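Local coordinates for putative GAF sensor protein (PDB 5HL6), which probably reduces the R-sulfoxide of free L-methionine and is built on a GAF domain, at residues 69-74 and 85-90; 95-100 and 134-139. All blocks are in the same frame, centred on the assembly; numbering follows the deposited sequence.

Interaction 1 of 2, residues 69-74 and 85-90; sequences GTELVV and RIALGK
An antiparallel strand pairing at the edge of the GAF sheet joins residues 69-74 to 85-90, the two arms of a beta hairpin whose second arm, strand 85-86, is outermost within the chain. L72 and I86 form a hydrogen-bonded pair. L72 N reaches I86 O at 2.9 Å, in the carbonyl plane, whereas I86 N approaches L72 O from above its carbonyl plane, also at 2.9 Å. Their side chains share one face of the sheet, CB to CB 4.1 Å, and turn to Y65 and helix 91-99, the helix that covers this face of the GAF fold. The other face carries the non-hydrogen-bonded pair V73 and R85, where V73 CG2 lies over the guanidinium, 3.4 Å from R85 NH1. E71, its CG in the crowded position (chi1 61°), crosses R85 at about a right angle, and its OE2 takes R85 NH1 at 3.1 Å through the anti lone pair in a salt bridge. D68 also pairs with NH1, and E38 of the second subunit with NE, so three carboxylates grip this arginine. Where the strands diverge, one water bridges T70 O (2.8 Å) and L88 N (2.7 Å), inside the type II turn A87-K90.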
ATOM      1  N   GLY B  69       2.515   2.027  20.295  1.00 26.69           N
ATOM      2  CA  GLY B  69       2.685   2.092  21.723  1.00 31.13           C
ATOM      3  C   GLY B  69       1.969   3.248  22.378  1.00 33.44           C
ATOM      4  O   GLY B  69       1.727   3.206  23.588  1.00 34.36           O
ATOM      5  N   THR B  70       1.620   4.277  21.609  1.00 31.47           N
ATOM      6  CA  THR B  70       0.878   5.422  22.120  1.00 33.46           C
ATOM      7  C   THR B  70      -0.405   5.663  21.344  1.00 35.49           C
ATOM      8  O   THR B  70      -1.463   5.875  21.950  1.00 34.32           O
ATOM      9  CB  THR B  70       1.768   6.675  22.073  1.00 37.29           C
ATOM     10  OG1 THR B  70       2.887   6.495  22.949  1.00 36.63           O
ATOM     11  CG2 THR B  70       0.985   7.914  22.484  1.00 39.90           C
ATOM     12  N   GLU B  71      -0.342   5.634  20.013  1.00 31.34           N
ATOM     13  CA  GLU B  71      -1.504   5.896  19.182  1.00 28.79           C
ATOM     14  C   GLU B  71      -1.379   5.094  17.898  1.00 20.16           C
ATOM     15  O   GLU B  71      -0.372   4.421  17.660  1.00 25.82           O
ATOM     16  CB  GLU B  71      -1.646   7.397  18.895  1.00 29.81           C
ATOM     17  CG  GLU B  71      -0.464   8.000  18.151  1.00 29.60           C
ATOM     18  CD  GLU B  71      -0.610   9.502  17.957  1.00 38.53           C
ATOM     19  OE1 GLU B  71      -1.703  10.045  18.240  1.00 34.66           O
ATOM     20  OE2 GLU B  71       0.375  10.135  17.526  1.00 36.89           O
ATOM     21  N   LEU B  72      -2.417   5.176  17.065  1.00 25.89           N
ATOM     22  CA  LEU B  72      -2.404   4.549  15.745  1.00 23.19           C
ATOM     23  C   LEU B  72      -1.654   5.407  14.724  1.00 24.33           C
ATOM     24  O   LEU B  72      -1.749   6.642  14.731  1.00 23.50           O
ATOM     25  CB  LEU B  72      -3.837   4.313  15.262  1.00 20.35           C
ATOM     26  CG  LEU B  72      -4.687   3.372  16.117  1.00 23.03           C
ATOM     27  CD1 LEU B  72      -6.121   3.362  15.624  1.00 23.86           C
ATOM     28  CD2 LEU B  72      -4.100   1.981  16.004  1.00 21.20           C
ATOM     29  N   VAL B  73      -0.909   4.734  13.840  1.00 21.03           N
ATOM     30  CA  VAL B  73      -0.131   5.362  12.772  1.00 23.61           C
ATOM     31  C   VAL B  73      -0.409   4.581  11.494  1.00 18.72           C
ATOM     32  O   VAL B  73      -0.348   3.347  11.500  1.00 17.00           O
ATOM     33  CB  VAL B  73       1.383   5.358  13.074  1.00 24.04           C
ATOM     34  CG1 VAL B  73       2.140   6.144  11.991  1.00 24.99           C
ATOM     35  CG2 VAL B  73       1.683   5.918  14.477  1.00 25.38           C
ATOM     36  N   VAL B  74      -0.742   5.287  10.407  1.00 20.17           N
ATOM     37  CA  VAL B  74      -1.210   4.588   9.214  1.00 19.52           C
ATOM     38  C   VAL B  74      -0.090   3.716   8.657  1.00 19.17           C
ATOM     39  O   VAL B  74       1.087   4.104   8.659  1.00 22.54           O
ATOM     40  CB  VAL B  74      -1.725   5.581   8.158  1.00 25.31           C
ATOM     41  CG1 VAL B  74      -0.567   6.359   7.496  1.00 19.83           C
ATOM     42  CG2 VAL B  74      -2.548   4.851   7.103  1.00 19.57           C
ATOM     43  N   ARG B  85      -2.195   9.918  11.856  1.00 26.64           N
ATOM     44  CA  ARG B  85      -2.163   9.509  13.253  1.00 26.25           C
ATOM     45  C   ARG B  85      -3.550   9.631  13.864  1.00 31.66           C
ATOM     46  O   ARG B  85      -4.258  10.619  13.634  1.00 24.76           O
ATOM     47  CB  ARG B  85      -1.159  10.344  14.051  1.00 28.70           C
ATOM     48  CG  ARG B  85       0.264   9.947  13.733  1.00 29.19           C
ATOM     49  CD  ARG B  85       1.328  10.783  14.416  1.00 34.54           C
ATOM     50  NE  ARG B  85       2.613  10.199  14.059  1.00 37.13           N
ATOM     51  CZ  ARG B  85       3.209   9.245  14.767  1.00 34.82           C
ATOM     52  NH1 ARG B  85       2.650   8.827  15.897  1.00 31.34           N
ATOM     53  NH2 ARG B  85       4.364   8.723  14.356  1.00 30.04           N
ATOM     54  N   ILE B  86      -3.931   8.624  14.650  1.00 28.54           N
ATOM     55  CA  ILE B  86      -5.234   8.594  15.312  1.00 29.61           C
ATOM     56  C   ILE B  86      -5.028   8.221  16.777  1.00 29.55           C
ATOM     57  O   ILE B  86      -4.468   7.159  17.080  1.00 29.28           O
ATOM     58  CB  ILE B  86      -6.202   7.610  14.635  1.00 26.00           C
ATOM     59  CG1 ILE B  86      -6.425   7.996  13.174  1.00 28.23           C
ATOM     60  CG2 ILE B  86      -7.540   7.584  15.356  1.00 25.19           C
ATOM     61  CD1 ILE B  86      -7.184   6.962  12.394  1.00 25.22           C
ATOM     62  N   ALA B  87      -5.489   9.087  17.682  1.00 31.77           N
ATOM     63  CA  ALA B  87      -5.404   8.809  19.105  1.00 36.43           C
ATOM     64  C   ALA B  87      -6.394   7.715  19.491  1.00 28.86           C
ATOM     65  O   ALA B  87      -7.456   7.567  18.881  1.00 29.76           O
ATOM     66  CB  ALA B  87      -5.688  10.071  19.920  1.00 36.01           C
ATOM     67  N   LEU B  88      -6.028   6.941  20.511  1.00 32.28           N
ATOM     68  CA  LEU B  88      -6.963   5.990  21.099  1.00 28.45           C
ATOM     69  C   LEU B  88      -8.263   6.694  21.462  1.00 34.33           C
ATOM     70  O   LEU B  88      -8.252   7.786  22.038  1.00 32.86           O
ATOM     71  CB  LEU B  88      -6.343   5.339  22.338  1.00 25.78           C
ATOM     72  CG  LEU B  88      -5.265   4.267  22.081  1.00 39.38           C
ATOM     73  CD1 LEU B  88      -4.731   3.704  23.382  1.00 36.58           C
ATOM     74  CD2 LEU B  88      -5.770   3.140  21.174  1.00 34.89           C
ATOM     75  N   GLY B  89      -9.386   6.075  21.096  1.00 34.01           N
ATOM     76  CA  GLY B  89     -10.692   6.620  21.393  1.00 36.26           C
ATOM     77  C   GLY B  89     -11.226   7.637  20.406  1.00 40.29           C
ATOM     78  O   GLY B  89     -12.392   8.029  20.523  1.00 37.28           O
ATOM     79  N   LYS B  90     -10.433   8.084  19.433  1.00 31.42           N
ATOM     80  CA  LYS B  90     -10.861   9.157  18.541  1.00 40.88           C
ATOM     81  C   LYS B  90     -11.357   8.551  17.234  1.00 38.92           C
ATOM     82  O   LYS B  90     -10.616   7.823  16.562  1.00 33.45           O
ATOM     83  CB  LYS B  90      -9.726  10.149  18.288  1.00 43.23           C
TER
HETATM   84  O   HOH W   1      -3.780   7.528  21.981  1.00 28.77           O

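Interaction 2 of 2, residues 95-100 and 134-139; sequences TAAQTR and GTLIGV. With EDO (1,2-ethanediol), chain D.
Apolar contacts make the inner half of this helix-on-sheet contact, in which helix 95-99 runs nearly antiparallel to strand 136-139, the axes 8.1 Å apart at an angle of 156°. A97 is the hub: its CB sits 3.9 Å from V139 CG1 and 4.0 Å from L136 CD2, so one methyl touches two strand side chains. L136 reaches it with CG anti to the backbone N, and CD2 also comes against A97 O. V139 has CG1 beside its own backbone N (chi1 -53°), which brings that methyl under the helix, where A96 CB meets it more loosely at 4.3 Å. V126 on strand 123-130 packs against both A96 and V139, continuing the buried layer.

Polar contacts lie at the outer end. R100 leaves the helix with positive phi and extends its chain from CG to NE toward the turn before the strand. There R100 NH1 donates to G134 O at 2.9 Å, on a lone pair of the carbonyl but 25° out of the guanidinium plane, and NH2 adds a weak bond to the same oxygen. The bound 1,2-ethanediol, probably from the crystallisation liquor, accepts a nearly straight bond from L136 N to its O2 at 2.9 Å.

Between L136 and V139, I137 and G138 both face L129 in a classic beta bulge, so that L136 and V139, three residues apart, both point to the helix. Small alanines set close against branched side chains of a central antiparallel strand join helix 91-99 to its sheet, on the face away from helix 152-176, in the layered alpha/beta architecture of a GAF domain.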
ATOM      1  N   THR B  95     -11.782   4.399  18.222  1.00 29.35           N
ATOM      2  CA  THR B  95     -12.739   3.681  19.056  1.00 31.59           C
ATOM      3  C   THR B  95     -12.509   2.180  18.962  1.00 31.09           C
ATOM      4  O   THR B  95     -12.486   1.483  19.982  1.00 29.71           O
ATOM      5  CB  THR B  95     -14.168   4.027  18.640  1.00 29.06           C
ATOM      6  OG1 THR B  95     -14.434   5.415  18.907  1.00 30.06           O
ATOM      7  CG2 THR B  95     -15.169   3.157  19.398  1.00 28.92           C
ATOM      8  N   ALA B  96     -12.308   1.667  17.749  1.00 24.76           N
ATOM      9  CA  ALA B  96     -12.011   0.241  17.605  1.00 26.65           C
ATOM     10  C   ALA B  96     -10.759  -0.145  18.381  1.00 29.49           C
ATOM     11  O   ALA B  96     -10.743  -1.159  19.085  1.00 27.09           O
ATOM     12  CB  ALA B  96     -11.842  -0.121  16.134  1.00 24.17           C
ATOM     13  N   ALA B  97      -9.695   0.657  18.263  1.00 28.24           N
ATOM     14  CA  ALA B  97      -8.443   0.309  18.926  1.00 23.62           C
ATOM     15  C   ALA B  97      -8.589   0.332  20.440  1.00 28.62           C
ATOM     16  O   ALA B  97      -8.036  -0.531  21.133  1.00 30.35           O
ATOM     17  CB  ALA B  97      -7.325   1.251  18.478  1.00 19.47           C
ATOM     18  N   GLN B  98      -9.350   1.289  20.974  1.00 30.21           N
ATOM     19  CA  GLN B  98      -9.447   1.424  22.421  1.00 32.27           C
ATOM     20  C   GLN B  98     -10.406   0.400  23.019  1.00 29.61           C
ATOM     21  O   GLN B  98     -10.096  -0.227  24.039  1.00 37.77           O
ATOM     22  CB  GLN B  98      -9.885   2.843  22.791  1.00 31.11           C
ATOM     23  CG  GLN B  98     -10.164   3.002  24.280  1.00 33.60           C
ATOM     24  CD  GLN B  98     -10.165   4.444  24.726  1.00 48.04           C
ATOM     25  OE1 GLN B  98     -11.114   5.191  24.468  1.00 42.51           O
ATOM     26  NE2 GLN B  98      -9.097   4.846  25.410  1.00 55.24           N
ATOM     27  N   THR B  99     -11.589   0.239  22.416  1.00 31.77           N
ATOM     28  CA  THR B  99     -12.562  -0.728  22.925  1.00 32.47           C
ATOM     29  C   THR B  99     -12.157  -2.166  22.609  1.00 27.59           C
ATOM     30  O   THR B  99     -12.695  -3.099  23.223  1.00 31.28           O
ATOM     31  CB  THR B  99     -13.950  -0.450  22.333  1.00 36.74           C
ATOM     32  OG1 THR B  99     -13.913  -0.648  20.914  1.00 33.34           O
ATOM     33  CG2 THR B  99     -14.404   0.994  22.622  1.00 33.47           C
ATOM     34  N   ARG B 100     -11.222  -2.349  21.682  1.00 28.60           N
ATOM     35  CA  ARG B 100     -10.855  -3.656  21.126  1.00 26.71           C
ATOM     36  C   ARG B 100     -12.090  -4.432  20.666  1.00 28.75           C
ATOM     37  O   ARG B 100     -12.168  -5.661  20.771  1.00 30.84           O
ATOM     38  CB  ARG B 100     -10.023  -4.453  22.124  1.00 34.97           C
ATOM     39  CG  ARG B 100      -8.704  -3.779  22.480  1.00 34.67           C
ATOM     40  CD  ARG B 100      -7.897  -4.662  23.414  1.00 33.41           C
ATOM     41  NE  ARG B 100      -6.551  -4.153  23.640  1.00 27.22           N
ATOM     42  CZ  ARG B 100      -5.558  -4.885  24.134  1.00 30.29           C
ATOM     43  NH1 ARG B 100      -5.766  -6.160  24.455  1.00 24.42           N
ATOM     44  NH2 ARG B 100      -4.360  -4.345  24.311  1.00 29.05           N
ATOM     45  N   GLY B 134      -1.938 -10.495  23.948  1.00 22.23           N
ATOM     46  CA  GLY B 134      -2.821  -9.409  24.322  1.00 22.85           C
ATOM     47  C   GLY B 134      -2.367  -8.028  23.886  1.00 28.13           C
ATOM     48  O   GLY B 134      -3.070  -7.045  24.164  1.00 28.78           O
ATOM     49  N   THR B 135      -1.217  -7.919  23.229  1.00 29.01           N
ATOM     50  CA  THR B 135      -0.750  -6.638  22.708  1.00 27.62           C
ATOM     51  C   THR B 135      -1.665  -6.145  21.594  1.00 26.64           C
ATOM     52  O   THR B 135      -2.056  -6.913  20.712  1.00 24.72           O
ATOM     53  CB  THR B 135       0.675  -6.793  22.160  1.00 30.50           C
ATOM     54  OG1 THR B 135       1.553  -7.239  23.201  1.00 39.98           O
ATOM     55  CG2 THR B 135       1.186  -5.476  21.578  1.00 36.00           C
ATOM     56  N   LEU B 136      -1.995  -4.847  21.618  1.00 25.42           N
ATOM     57  CA  LEU B 136      -2.708  -4.248  20.496  1.00 18.54           C
ATOM     58  C   LEU B 136      -1.753  -4.084  19.311  1.00 22.32           C
ATOM     59  O   LEU B 136      -0.773  -3.336  19.410  1.00 25.23           O
ATOM     60  CB  LEU B 136      -3.296  -2.888  20.899  1.00 19.83           C
ATOM     61  CG  LEU B 136      -3.966  -2.125  19.762  1.00 26.70           C
ATOM     62  CD1 LEU B 136      -5.186  -2.885  19.273  1.00 19.77           C
ATOM     63  CD2 LEU B 136      -4.343  -0.704  20.212  1.00 30.39           C
ATOM     64  N   ILE B 137      -2.034  -4.781  18.200  1.00 19.10           N
ATOM     65  CA  ILE B 137      -1.246  -4.627  16.971  1.00 18.98           C
ATOM     66  C   ILE B 137      -1.638  -3.347  16.238  1.00 22.55           C
ATOM     67  O   ILE B 137      -0.779  -2.554  15.827  1.00 21.91           O
ATOM     68  CB  ILE B 137      -1.417  -5.850  16.051  1.00 16.91           C
ATOM     69  CG1 ILE B 137      -0.903  -7.124  16.732  1.00 23.63           C
ATOM     70  CG2 ILE B 137      -0.713  -5.602  14.649  1.00 17.85           C
ATOM     71  CD1 ILE B 137      -1.374  -8.428  16.086  1.00 19.14           C
ATOM     72  N   GLY B 138      -2.938  -3.139  16.056  1.00 20.54           N
ATOM     73  CA  GLY B 138      -3.463  -1.979  15.336  1.00 23.85           C
ATOM     74  C   GLY B 138      -4.909  -2.245  14.947  1.00 22.03           C
ATOM     75  O   GLY B 138      -5.630  -2.951  15.652  1.00 21.69           O
ATOM     76  N   VAL B 139      -5.321  -1.686  13.805  1.00 19.13           N
ATOM     77  CA  VAL B 139      -6.645  -1.975  13.273  1.00 18.29           C
ATOM     78  C   VAL B 139      -6.566  -2.173  11.769  1.00 20.24           C
ATOM     79  O   VAL B 139      -5.665  -1.671  11.097  1.00 22.44           O
ATOM     80  CB  VAL B 139      -7.676  -0.873  13.588  1.00 22.59           C
ATOM     81  CG1 VAL B 139      -7.713  -0.561  15.090  1.00 27.52           C
ATOM     82  CG2 VAL B 139      -7.394   0.373  12.754  1.00 20.83           C
TER
HETATM   83  C1  EDO D 202       1.334  -2.705  23.846  1.00 51.47           C
HETATM   84  O1  EDO D 202       2.119  -2.005  22.866  1.00 58.08           O
HETATM   85  C2  EDO D 202      -0.103  -2.188  23.853  1.00 42.37           C
HETATM   86  O2  EDO D 202      -1.064  -3.259  23.887  1.00 32.84           O

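Both contacts hold the same GAF sheet and meet at A97 of helix 91-99, their centres 10 Å apart. A97 is the shared piece: besides its partners in interaction 2, its CB packs against L88 CD2 at 3.6 Å and L72 CD1 at 3.7 Å, both from interaction 1. Interaction 1 joins strand to strand at the sheet edge through backbone bonds, with a charged outer face that reaches the second subunit. Interaction 2 joins helix to inner strand through methyl groups, and its arginine bonds to a backbone carbonyl instead of a carboxylate. L72, I86, A97, L136 and V139, between helix and sheet, are buried; so is V73 on the opposite face, against the second subunit, whereas R100 is exposed.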